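Side-chain contacts in ABC transporter substrate binding protein (Ribose) (Agrobacterium vitis, PDB 4WUT), which binds a sugar, here beta-D-fucopyranose, and probably delivers it to an ABC transporter as the solute-binding component: residues A[28-31]-A[37-40]; A[60-65]-A[72-77]; A[204-209]-A[233-238]; A[226-231]-A[247-252]. All blocks are in the same frame, centred on the assembly; numbering follows the deposited sequence.

Contact 1 (A[28-31]-A[37-40]). With FCB (beta-D-fucopyranose), chain E.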
loop_
_atom_site.group_PDB
_atom_site.type_symbol
_atom_site.label_atom_id
_atom_site.label_comp_id
_atom_site.label_asym_id
_atom_site.label_seq_id
_atom_site.Cartn_x
_atom_site.Cartn_y
_atom_site.Cartn_z
ATOM N N VAL A 28 1.163 -3.039 -17.106
ATOM C CA VAL A 28 1.124 -2.875 -15.667
ATOM C C VAL A 28 1.147 -1.385 -15.363
ATOM O O VAL A 28 2.073 -0.671 -15.781
ATOM C CB VAL A 28 2.313 -3.563 -14.995
ATOM C CG1 VAL A 28 2.205 -3.432 -13.485
ATOM C CG2 VAL A 28 2.385 -5.023 -15.419
ATOM N N ILE A 29 0.113 -0.934 -14.667
ATOM C CA ILE A 29 -0.078 0.476 -14.373
ATOM C C ILE A 29 -0.239 0.663 -12.872
ATOM O O ILE A 29 -1.191 0.148 -12.254
ATOM C CB ILE A 29 -1.302 1.051 -15.142
ATOM C CG1 ILE A 29 -1.075 0.943 -16.647
ATOM C CG2 ILE A 29 -1.569 2.514 -14.719
ATOM C CD1 ILE A 29 -2.306 1.255 -17.490
ATOM N N VAL A 30 0.714 1.366 -12.269
ATOM C CA VAL A 30 0.737 1.531 -10.830
ATOM C C VAL A 30 0.615 2.993 -10.434
ATOM O O VAL A 30 0.528 3.861 -11.303
ATOM C CB VAL A 30 2.007 0.904 -10.205
ATOM C CG1 VAL A 30 2.015 -0.622 -10.432
ATOM C CG2 VAL A 30 3.263 1.540 -10.737
ATOM N N LYS A 31 0.575 3.291 -9.132
ATOM C CA LYS A 31 0.271 4.648 -8.713
ATOM C C LYS A 31 1.399 5.650 -8.960
ATOM O O LYS A 31 1.142 6.824 -9.125
ATOM C CB LYS A 31 -0.112 4.709 -7.243
ATOM C CG LYS A 31 -1.320 3.841 -6.842
ATOM C CD LYS A 31 -1.645 4.070 -5.376
ATOM C CE LYS A 31 -2.667 3.096 -4.813
ATOM N NZ LYS A 31 -2.911 3.406 -3.388
ATOM N N PHE A 37 8.460 0.448 -3.043
ATOM C CA PHE A 37 7.337 -0.474 -2.955
ATOM C C PHE A 37 6.899 -0.897 -4.362
ATOM O O PHE A 37 6.808 -2.077 -4.644
ATOM C CB PHE A 37 6.167 0.151 -2.176
ATOM C CG PHE A 37 4.942 -0.725 -2.115
ATOM C CD1 PHE A 37 3.978 -0.667 -3.102
ATOM C CD2 PHE A 37 4.752 -1.609 -1.062
ATOM C CE1 PHE A 37 2.861 -1.485 -3.052
ATOM C CE2 PHE A 37 3.632 -2.424 -1.023
ATOM C CZ PHE A 37 2.689 -2.349 -2.013
ATOM N N TRP A 38 6.624 0.070 -5.241
ATOM C CA TRP A 38 6.135 -0.274 -6.579
ATOM C C TRP A 38 7.225 -0.944 -7.403
ATOM O O TRP A 38 6.925 -1.788 -8.243
ATOM C CB TRP A 38 5.525 0.939 -7.314
ATOM C CG TRP A 38 4.275 1.434 -6.641
ATOM C CD1 TRP A 38 4.084 2.637 -6.035
ATOM C CD2 TRP A 38 3.054 0.703 -6.464
ATOM N NE1 TRP A 38 2.815 2.707 -5.505
ATOM C CE2 TRP A 38 2.170 1.527 -5.750
ATOM C CE3 TRP A 38 2.634 -0.567 -6.838
ATOM C CZ2 TRP A 38 0.886 1.115 -5.399
ATOM C CZ3 TRP A 38 1.361 -0.975 -6.489
ATOM C CH2 TRP A 38 0.498 -0.135 -5.792
ATOM N N GLN A 39 8.494 -0.631 -7.130
ATOM C CA GLN A 39 9.570 -1.319 -7.828
ATOM C C GLN A 39 9.661 -2.799 -7.429
ATOM O O GLN A 39 10.088 -3.639 -8.222
ATOM C CB GLN A 39 10.894 -0.589 -7.611
ATOM C CG GLN A 39 10.951 0.710 -8.406
ATOM C CD GLN A 39 11.977 1.706 -7.890
ATOM O OE1 GLN A 39 12.767 1.408 -6.995
ATOM N NE2 GLN A 39 11.957 2.912 -8.454
ATOM N N ASN A 40 9.269 -3.117 -6.198
ATOM C CA ASN A 40 9.208 -4.525 -5.791
ATOM C C ASN A 40 8.023 -5.251 -6.453
ATOM O O ASN A 40 8.140 -6.416 -6.835
ATOM C CB ASN A 40 9.137 -4.669 -4.279
ATOM C CG ASN A 40 9.710 -6.002 -3.796
ATOM O OD1 ASN A 40 10.784 -6.426 -4.237
ATOM N ND2 ASN A 40 8.972 -6.691 -2.921
HETATM C C1 FCB E . 1.645 0.818 0.079
HETATM C C2 FCB E . 0.196 0.961 -0.368
HETATM C C3 FCB E . 0.103 1.369 -1.736
HETATM C C4 FCB E . 0.951 2.644 -1.988
HETATM C C5 FCB E . 2.367 2.311 -1.442
HETATM C C6 FCB E . 3.362 3.496 -1.617
HETATM O O1 FCB E . 1.605 0.741 1.425
HETATM O O2 FCB E . -0.404 -0.356 -0.223
HETATM O O3 FCB E . -1.302 1.622 -1.997
HETATM O O4 FCB E . 0.364 3.805 -1.349
HETATM O O5 FCB E . 2.311 2.058 -0.107
#

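Contact 2 (A[60-65]-A[72-77]). With FCB (beta-D-fucopyranose), chain E.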
loop_
_atom_site.group_PDB
_atom_site.type_symbol
_atom_site.label_atom_id
_atom_site.label_comp_id
_atom_site.label_asym_id
_atom_site.label_seq_id
_atom_site.Cartn_x
_atom_site.Cartn_y
_atom_site.Cartn_z
ATOM N N GLN A 60 4.347 1.176 -15.928
ATOM C CA GLN A 60 4.184 2.624 -16.030
ATOM C C GLN A 60 3.406 3.135 -14.824
ATOM O O GLN A 60 2.616 2.403 -14.222
ATOM C CB GLN A 60 3.418 2.969 -17.320
ATOM C CG GLN A 60 3.649 1.994 -18.499
ATOM C CD GLN A 60 2.363 1.314 -19.005
ATOM O OE1 GLN A 60 1.577 1.923 -19.745
ATOM N NE2 GLN A 60 2.157 0.036 -18.627
ATOM N N GLY A 61 3.618 4.393 -14.468
ATOM C CA GLY A 61 2.831 5.039 -13.447
ATOM C C GLY A 61 3.095 6.520 -13.508
ATOM O O GLY A 61 4.148 6.928 -14.047
ATOM N N PRO A 62 2.157 7.327 -12.988
ATOM C CA PRO A 62 2.382 8.777 -12.965
ATOM C C PRO A 62 3.517 9.175 -12.038
ATOM O O PRO A 62 4.146 8.332 -11.401
ATOM C CB PRO A 62 1.047 9.338 -12.446
ATOM C CG PRO A 62 0.039 8.285 -12.785
ATOM C CD PRO A 62 0.779 6.981 -12.601
ATOM N N ALA A 63 3.763 10.480 -11.948
ATOM C CA ALA A 63 4.861 10.977 -11.145
ATOM C C ALA A 63 4.575 10.975 -9.662
ATOM O O ALA A 63 5.495 11.060 -8.862
ATOM C CB ALA A 63 5.215 12.370 -11.580
ATOM N N ALA A 64 3.307 10.861 -9.285
ATOM C CA ALA A 64 2.939 10.881 -7.875
ATOM C C ALA A 64 1.614 10.154 -7.706
ATOM O O ALA A 64 0.812 10.086 -8.629
ATOM C CB ALA A 64 2.802 12.295 -7.391
ATOM N N GLU A 65 1.386 9.606 -6.516
ATOM C CA GLU A 65 0.149 8.878 -6.253
ATOM C C GLU A 65 -1.095 9.740 -6.249
ATOM O O GLU A 65 -2.202 9.235 -6.419
ATOM C CB GLU A 65 0.241 8.115 -4.915
ATOM C CG GLU A 65 1.371 7.085 -4.889
ATOM C CD GLU A 65 1.195 5.974 -3.881
ATOM O OE1 GLU A 65 0.354 6.091 -2.928
ATOM O OE2 GLU A 65 1.890 4.946 -4.078
ATOM N N VAL A 72 -5.662 7.835 -14.979
ATOM C CA VAL A 72 -6.809 7.581 -15.836
ATOM C C VAL A 72 -6.373 7.626 -17.306
ATOM O O VAL A 72 -6.688 6.758 -18.101
ATOM C CB VAL A 72 -7.912 8.617 -15.596
ATOM C CG1 VAL A 72 -8.980 8.565 -16.687
ATOM C CG2 VAL A 72 -8.560 8.429 -14.196
ATOM N N ASN A 73 -5.647 8.671 -17.666
ATOM C CA ASN A 73 -5.147 8.800 -19.024
ATOM C C ASN A 73 -4.326 7.570 -19.477
ATOM O O ASN A 73 -4.484 7.080 -20.610
ATOM C CB ASN A 73 -4.358 10.112 -19.125
ATOM C CG ASN A 73 -3.704 10.297 -20.460
ATOM O OD1 ASN A 73 -2.562 9.879 -20.670
ATOM N ND2 ASN A 73 -4.407 10.954 -21.373
HETATM N N MSE A 74 -3.474 7.055 -18.593
HETATM C CA MSE A 74 -2.686 5.864 -18.896
HETATM C C MSE A 74 -3.536 4.637 -19.172
HETATM O O MSE A 74 -3.257 3.884 -20.095
HETATM C CB MSE A 74 -1.716 5.545 -17.773
HETATM C CG MSE A 74 -0.586 6.498 -17.729
HETATM SE SE MSE A 74 0.704 5.961 -16.354
HETATM C CE MSE A 74 1.998 7.382 -16.673
ATOM N N VAL A 75 -4.555 4.416 -18.348
ATOM C CA VAL A 75 -5.413 3.269 -18.563
ATOM C C VAL A 75 -6.223 3.430 -19.879
ATOM O O VAL A 75 -6.315 2.500 -20.700
ATOM C CB VAL A 75 -6.358 3.075 -17.365
ATOM C CG1 VAL A 75 -7.324 1.947 -17.642
ATOM C CG2 VAL A 75 -5.579 2.833 -16.077
ATOM N N GLU A 76 -6.767 4.623 -20.113
ATOM C CA GLU A 76 -7.492 4.882 -21.345
ATOM C C GLU A 76 -6.608 4.606 -22.542
ATOM O O GLU A 76 -7.044 4.041 -23.538
ATOM C CB GLU A 76 -7.918 6.347 -21.411
ATOM C CG GLU A 76 -9.038 6.716 -20.472
ATOM C CD GLU A 76 -9.291 8.215 -20.485
ATOM O OE1 GLU A 76 -8.469 8.977 -21.079
ATOM O OE2 GLU A 76 -10.296 8.642 -19.894
ATOM N N ASN A 77 -5.369 5.066 -22.469
ATOM C CA ASN A 77 -4.442 4.894 -23.561
ATOM C C ASN A 77 -4.107 3.425 -23.815
ATOM O O ASN A 77 -3.970 2.994 -24.959
ATOM C CB ASN A 77 -3.173 5.703 -23.294
ATOM C CG ASN A 77 -3.399 7.212 -23.415
ATOM O OD1 ASN A 77 -4.404 7.659 -23.972
ATOM N ND2 ASN A 77 -2.452 7.990 -22.902
HETATM C C1 FCB E . 1.645 0.818 0.079
HETATM C C2 FCB E . 0.196 0.961 -0.368
HETATM C C3 FCB E . 0.103 1.369 -1.736
HETATM C C4 FCB E . 0.951 2.644 -1.988
HETATM C C5 FCB E . 2.367 2.311 -1.442
HETATM C C6 FCB E . 3.362 3.496 -1.617
HETATM O O1 FCB E . 1.605 0.741 1.425
HETATM O O2 FCB E . -0.404 -0.356 -0.223
HETATM O O3 FCB E . -1.302 1.622 -1.997
HETATM O O4 FCB E . 0.364 3.805 -1.349
HETATM O O5 FCB E . 2.311 2.058 -0.107
HETATM O O HOH W 1 -0.818 3.554 -21.245
#

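Contact 3 (A[204-209]-A[233-238]). With CA (calcium ion), chain F.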
loop_
_atom_site.group_PDB
_atom_site.type_symbol
_atom_site.label_atom_id
_atom_site.label_comp_id
_atom_site.label_asym_id
_atom_site.label_seq_id
_atom_site.Cartn_x
_atom_site.Cartn_y
_atom_site.Cartn_z
ATOM N N ASP A 204 5.518 18.694 12.644
ATOM C CA ASP A 204 4.516 19.593 13.135
ATOM C C ASP A 204 3.617 18.950 14.195
ATOM O O ASP A 204 3.308 19.597 15.174
ATOM C CB ASP A 204 3.723 20.167 11.960
ATOM C CG ASP A 204 4.573 21.114 11.087
ATOM O OD1 ASP A 204 5.644 21.588 11.536
ATOM O OD2 ASP A 204 4.158 21.382 9.943
ATOM N N VAL A 205 3.230 17.695 13.994
ATOM C CA VAL A 205 2.419 16.982 14.976
ATOM C C VAL A 205 3.171 16.776 16.284
ATOM O O VAL A 205 2.592 16.898 17.359
ATOM C CB VAL A 205 1.882 15.676 14.412
ATOM C CG1 VAL A 205 1.056 14.954 15.474
ATOM C CG2 VAL A 205 1.037 15.930 13.234
ATOM N N LEU A 206 4.459 16.505 16.191
ATOM C CA LEU A 206 5.290 16.344 17.364
ATOM C C LEU A 206 5.415 17.657 18.131
ATOM O O LEU A 206 5.356 17.673 19.377
ATOM C CB LEU A 206 6.680 15.798 17.022
ATOM C CG LEU A 206 6.738 14.372 16.466
ATOM C CD1 LEU A 206 8.120 14.070 15.923
ATOM C CD2 LEU A 206 6.300 13.300 17.475
ATOM N N ALA A 207 5.614 18.759 17.416
ATOM C CA ALA A 207 5.771 20.035 18.064
ATOM C C ALA A 207 4.464 20.518 18.711
ATOM O O ALA A 207 4.491 21.211 19.710
ATOM C CB ALA A 207 6.296 21.076 17.087
ATOM N N ALA A 208 3.334 20.165 18.100
ATOM C CA ALA A 208 2.022 20.545 18.583
ATOM C C ALA A 208 1.574 19.703 19.761
ATOM O O ALA A 208 0.694 20.124 20.498
ATOM C CB ALA A 208 1.003 20.424 17.463
ATOM N N ASN A 209 2.149 18.508 19.912
ATOM C CA ASN A 209 1.659 17.548 20.902
ATOM C C ASN A 209 2.793 16.943 21.741
ATOM O O ASN A 209 3.232 15.818 21.510
ATOM C CB ASN A 209 0.867 16.432 20.224
ATOM C CG ASN A 209 -0.339 16.951 19.469
ATOM O OD1 ASN A 209 -1.407 17.189 20.064
ATOM N ND2 ASN A 209 -0.183 17.120 18.172
ATOM N N ALA A 233 13.754 15.248 15.568
ATOM C CA ALA A 233 13.214 15.906 16.745
ATOM C C ALA A 233 13.875 15.462 18.057
ATOM O O ALA A 233 13.583 16.027 19.111
ATOM C CB ALA A 233 11.714 15.651 16.816
ATOM N N GLY A 234 14.734 14.445 17.986
ATOM C CA GLY A 234 15.366 13.876 19.159
ATOM C C GLY A 234 14.418 13.010 19.968
ATOM O O GLY A 234 14.649 12.794 21.162
ATOM N N LYS A 235 13.372 12.500 19.331
ATOM C CA LYS A 235 12.363 11.734 20.041
ATOM C C LYS A 235 12.330 10.223 19.731
ATOM O O LYS A 235 11.398 9.542 20.122
ATOM C CB LYS A 235 10.988 12.364 19.827
ATOM C CG LYS A 235 10.871 13.718 20.527
ATOM C CD LYS A 235 9.571 14.449 20.201
ATOM C CE LYS A 235 9.383 15.687 21.060
ATOM N NZ LYS A 235 8.158 16.492 20.770
ATOM N N ALA A 236 13.349 9.696 19.056
ATOM C CA ALA A 236 13.370 8.269 18.757
ATOM C C ALA A 236 13.306 7.466 20.051
ATOM O O ALA A 236 14.091 7.688 20.970
ATOM C CB ALA A 236 14.610 7.901 17.953
ATOM N N GLY A 237 12.362 6.531 20.118
ATOM C CA GLY A 237 12.205 5.710 21.309
ATOM C C GLY A 237 11.428 6.387 22.436
ATOM O O GLY A 237 11.162 5.759 23.459
ATOM N N LYS A 238 11.047 7.648 22.249
ATOM C CA LYS A 238 10.318 8.410 23.273
ATOM C C LYS A 238 8.815 8.473 22.994
ATOM O O LYS A 238 8.056 9.086 23.745
ATOM C CB LYS A 238 10.858 9.832 23.386
ATOM C CG LYS A 238 12.311 9.907 23.803
ATOM C CD LYS A 238 12.731 11.342 24.065
ATOM C CE LYS A 238 14.215 11.448 24.371
ATOM N NZ LYS A 238 14.595 10.609 25.536
HETATM CA CA CA F . 6.139 22.813 9.521
HETATM O O HOH W 2 5.880 14.870 20.655
HETATM O O HOH W 3 8.307 22.612 10.660
#

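Contact 4 (A[226-231]-A[247-252])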
loop_
_atom_site.group_PDB
_atom_site.type_symbol
_atom_site.label_atom_id
_atom_site.label_comp_id
_atom_site.label_asym_id
_atom_site.label_seq_id
_atom_site.Cartn_x
_atom_site.Cartn_y
_atom_site.Cartn_z
HETATM N N MSE A 226 7.945 10.006 8.572
HETATM C CA MSE A 226 7.633 9.962 9.997
HETATM C C MSE A 226 8.870 9.588 10.808
HETATM O O MSE A 226 9.221 10.272 11.764
HETATM C CB MSE A 226 6.530 8.932 10.232
HETATM C CG MSE A 226 6.131 8.789 11.677
HETATM SE SE MSE A 226 4.843 7.353 11.886
HETATM C CE MSE A 226 6.021 5.837 11.581
ATOM N N GLY A 227 9.540 8.513 10.417
ATOM C CA GLY A 227 10.692 8.080 11.170
ATOM C C GLY A 227 11.774 9.133 11.159
ATOM O O GLY A 227 12.399 9.421 12.183
ATOM N N ARG A 228 11.982 9.745 10.003
ATOM C CA ARG A 228 13.030 10.755 9.891
ATOM C C ARG A 228 12.705 11.961 10.763
ATOM O O ARG A 228 13.596 12.524 11.398
ATOM C CB ARG A 228 13.214 11.176 8.437
ATOM C CG ARG A 228 13.775 10.091 7.577
ATOM C CD ARG A 228 14.081 10.557 6.170
ATOM N NE ARG A 228 14.605 9.451 5.381
ATOM C CZ ARG A 228 14.873 9.512 4.085
ATOM N NH1 ARG A 228 14.693 10.651 3.428
ATOM N NH2 ARG A 228 15.331 8.439 3.452
ATOM N N ALA A 229 11.436 12.356 10.802
ATOM C CA ALA A 229 10.990 13.451 11.666
ATOM C C ALA A 229 11.217 13.165 13.140
ATOM O O ALA A 229 11.664 14.036 13.885
ATOM C CB ALA A 229 9.516 13.774 11.420
ATOM N N ILE A 230 10.872 11.948 13.566
ATOM C CA ILE A 230 11.061 11.560 14.955
ATOM C C ILE A 230 12.541 11.640 15.350
ATOM O O ILE A 230 12.907 12.171 16.399
ATOM C CB ILE A 230 10.538 10.132 15.161
ATOM C CG1 ILE A 230 9.011 10.097 15.030
ATOM C CG2 ILE A 230 10.960 9.592 16.496
ATOM C CD1 ILE A 230 8.456 8.721 14.913
ATOM N N LYS A 231 13.396 11.125 14.480
ATOM C CA LYS A 231 14.823 11.124 14.740
ATOM C C LYS A 231 15.322 12.548 14.830
ATOM O O LYS A 231 16.058 12.908 15.747
ATOM C CB LYS A 231 15.548 10.380 13.632
ATOM C CG LYS A 231 15.471 8.885 13.753
ATOM C CD LYS A 231 16.404 8.205 12.768
ATOM C CE LYS A 231 17.825 8.635 12.974
ATOM N NZ LYS A 231 18.249 8.515 14.401
ATOM N N ASN A 247 10.901 -1.473 3.129
ATOM C CA ASN A 247 12.135 -1.211 2.405
ATOM C C ASN A 247 13.321 -1.049 3.352
ATOM O O ASN A 247 13.182 -1.222 4.557
ATOM C CB ASN A 247 11.975 0.008 1.495
ATOM C CG ASN A 247 12.146 1.314 2.216
ATOM O OD1 ASN A 247 12.023 1.420 3.436
ATOM N ND2 ASN A 247 12.402 2.364 1.432
ATOM N N GLN A 248 14.477 -0.701 2.807
ATOM C CA GLN A 248 15.694 -0.601 3.624
ATOM C C GLN A 248 15.566 0.444 4.746
ATOM O O GLN A 248 15.982 0.199 5.881
ATOM C CB GLN A 248 16.903 -0.296 2.738
ATOM C CG GLN A 248 17.224 -1.388 1.723
ATOM C CD GLN A 248 17.442 -2.748 2.361
ATOM O OE1 GLN A 248 18.231 -2.895 3.306
ATOM N NE2 GLN A 248 16.746 -3.757 1.844
ATOM N N ASP A 249 14.985 1.604 4.460
ATOM C CA ASP A 249 14.862 2.637 5.492
ATOM C C ASP A 249 14.015 2.135 6.665
ATOM O O ASP A 249 14.312 2.390 7.821
ATOM C CB ASP A 249 14.192 3.904 4.956
ATOM C CG ASP A 249 14.940 4.533 3.807
ATOM O OD1 ASP A 249 15.828 5.353 4.068
ATOM O OD2 ASP A 249 14.618 4.234 2.639
ATOM N N LEU A 250 12.904 1.490 6.355
ATOM C CA LEU A 250 12.002 1.010 7.390
ATOM C C LEU A 250 12.621 -0.148 8.181
ATOM O O LEU A 250 12.483 -0.212 9.408
ATOM C CB LEU A 250 10.648 0.641 6.778
ATOM C CG LEU A 250 9.921 1.864 6.198
ATOM C CD1 LEU A 250 8.742 1.462 5.326
ATOM C CD2 LEU A 250 9.470 2.746 7.334
ATOM N N GLN A 251 13.343 -1.024 7.500
ATOM C CA GLN A 251 14.070 -2.084 8.194
ATOM C C GLN A 251 15.043 -1.467 9.195
ATOM O O GLN A 251 15.153 -1.925 10.337
ATOM C CB GLN A 251 14.833 -2.959 7.208
ATOM C CG GLN A 251 13.959 -3.875 6.414
ATOM C CD GLN A 251 14.722 -4.600 5.317
ATOM O OE1 GLN A 251 15.730 -5.275 5.579
ATOM N NE2 GLN A 251 14.256 -4.448 4.068
ATOM N N GLU A 252 15.738 -0.418 8.766
ATOM C CA GLU A 252 16.719 0.230 9.642
ATOM C C GLU A 252 16.078 0.908 10.851
ATOM O O GLU A 252 16.648 0.848 11.966
ATOM C CB GLU A 252 17.587 1.221 8.866
ATOM C CG GLU A 252 18.573 0.530 7.939
ATOM C CD GLU A 252 19.375 -0.557 8.658
ATOM O OE1 GLU A 252 20.323 -0.212 9.405
ATOM O OE2 GLU A 252 19.039 -1.760 8.497
HETATM O O HOH W 4 15.726 6.888 6.595
#

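Contact 1 (A[28-31]-A[37-40])
V30, just past the end of strand 25-29, meets W38 in the first turn of helix 36-49, within the beta-alpha-beta unit of the periplasmic binding protein fold made by strand 25-29, helix 36-49 and strand 56-60. The two side chains run past each other in opposite directions, and V30 lies over one face of the indole. Its CB sits 4.1 Å from the centroid of the W38 six-membered ring, 28° off the ring normal, a CH-pi contact displaced toward the rim. The CG1 branch of V30 makes the nearest approach, 3.6 Å from W38 CE3. F37 meets the opposite face of the indole edge-on, its CD1 over the centre of the indole and W38 CD2 in the plane of the phenyl ring. This leaves a face of F37 for the sugar, with C1 of the fucose 3.8 Å above the phenyl plane near its centre, a common way for an aromatic ring to receive a pyranose.

K31 crosses the indole at a slant. Its CG is 3.8 Å from W38 CZ2, and the chain continues fully extended (chi2 -176°, chi3 -170°), which carries the ammonium group past the ring to the ligand. W38 NE1 is held by E65, another pocket residue. The lysine packs its methylenes on tryptophan and shares its charged end between S115 and the sugar: K31 NZ donates to O3 of the fucose at 2.8 Å.

Contact 2 (A[60-65]-A[72-77])
Selenomethionine M74 gives up far more surface here than any other residue, and nearly all of the contact is its reach from helix 68-80 to the loop that follows strand 56-60. The side chain leaves the helix with CG anti to the carbonyl carbon (chi1 -73°) and then stays extended through chi2 and chi3, which lays selenium and methyl against the backbone of G61. There M74 SE comes to 3.7 Å from G61 CA, while M74 CE rests 3.4 Å from G61 O. P62 crosses the chain at a slant and touches it with one ring carbon, its CD being 3.9 Å from M74 SE.

Q60, second in buried surface, adds an apolar and a polar touch. Its CB lies 4.2 Å from M74 SE, and a bend at chi2 (120°) turns its amide, OE1 included, to a water. That water donates to M74 O at 2.7 Å and, over a longer 3.3 Å, to Q60 OE1, bridging the amide to a carbonyl of the helix. Further along the same loop, E65 reaches the sugar: E65 OE1 accepts a hydrogen bond from O4 of the fucose at 2.8 Å and is also bonded to S193. The packing of M74 thus holds a strand-to-helix loop against the helix it leads into, a crossover connection of the alpha/beta fold, and the same loop carries E65 into the sugar pocket of this periplasmic binding protein.

Contact 3 (A[204-209]-A[233-238])
The C-terminal end of helix 195-208 packs against the Schellman-ended helix 220-232 and the turn that follows it, with L206 of the first meeting A233 and K235 of the second. The leucine touches the alanine with one branch alone: L206 CD1 is 4.0 Å from A233 CB, a small apolar contact with the exposed A233, while L212 and L239 pack against the same leucine. Just beyond A233, the chain leaves its helix through the Schellman motif at G234, whose positive phi of 75° turns the backbone away, and a type II beta turn follows from K235 to K238.

K235 reaches back to the other helix. Its CG stands beside the backbone N (chi1 -69°), and the rest of the chain is extended, which brings the ammonium group to the helix end. K235 NZ lies 3.3 Å from L206 O and donates to a water at 2.8 Å. That water lies 2.9 Å from N209 O, in the first residue beyond the helix, and can donate to it, though it has more acceptors in reach than protons. N209 also folds back on its own helix: ND2 donates to V205 O at 2.9 Å, in the carbonyl plane and on a lone pair, at 161°.

On helix 195-208, D204 grips a calcium ion with both carboxylate oxygens, joined by N200 and a water. The contact itself is a Schellman C-cap and type II turn packed against the end of this calcium-bearing neighbour helix.

Contact 4 (A[226-231]-A[247-252])
R228 leaves helix 220-232 with CG turned opposite its carbonyl carbon (chi1 -68°) and stays extended as far as NE, while D249 starts the same way from helix 248-255. The long arm and the short one thereby join the two helices, and the side chains pass each other at an angle. R228 NH2 donates to D249 OD1 at 3.2 Å, a fairly long bond that forms a salt bridge. The oxygen lies close to the guanidinium plane, at its edge. At the aspartate, NH2 approaches OD1 from above the carboxylate plane, and the two planar groups are turned 65° apart.

A water adds a second link between the pair. It accepts from R228 NE at 3.0 Å and donates to D249 OD1 at 3.0 Å, so that this one carboxylate oxygen receives both the arginine and the water. The other oxygen, D249 OD2, takes a weak bond from N247 ND2, whose further partner is T36. N247 is also the N-cap of helix 248-255: its OD1 accepts from L250 N at 3.0 Å in a nearly straight bond of 167°. F253 of this helix lies against R228 as well.

Only two residues touch across this contact, which lies at the protein surface. It is an interhelical salt bridge with a water bridge, beside an Asn-capped helix start, between successive helices of the alpha/beta fold.

In the fold
Contacts 1 and 2 share the beta-alpha-beta region around strands 25-29 and 56-60 and meet directly, V30 N to Q60 O being a probable hydrogen bond; both reach the fucose. Contacts 3 and 4 involve helices 195-208, 220-232 and 248-255, and helix 220-232 with the turn after it connects them, K235 N probably bonding to I230 O. The extremes are contact 1, fully buried, aromatic and built round the ligand, and contact 4, a surface pair held by a salt bridge and water. Contacts 2 and 3 are both partly buried and mixed: one rests on a single selenomethionine with a water bridge, the other on a small apolar touch and a lysine, with calcium bound beside it.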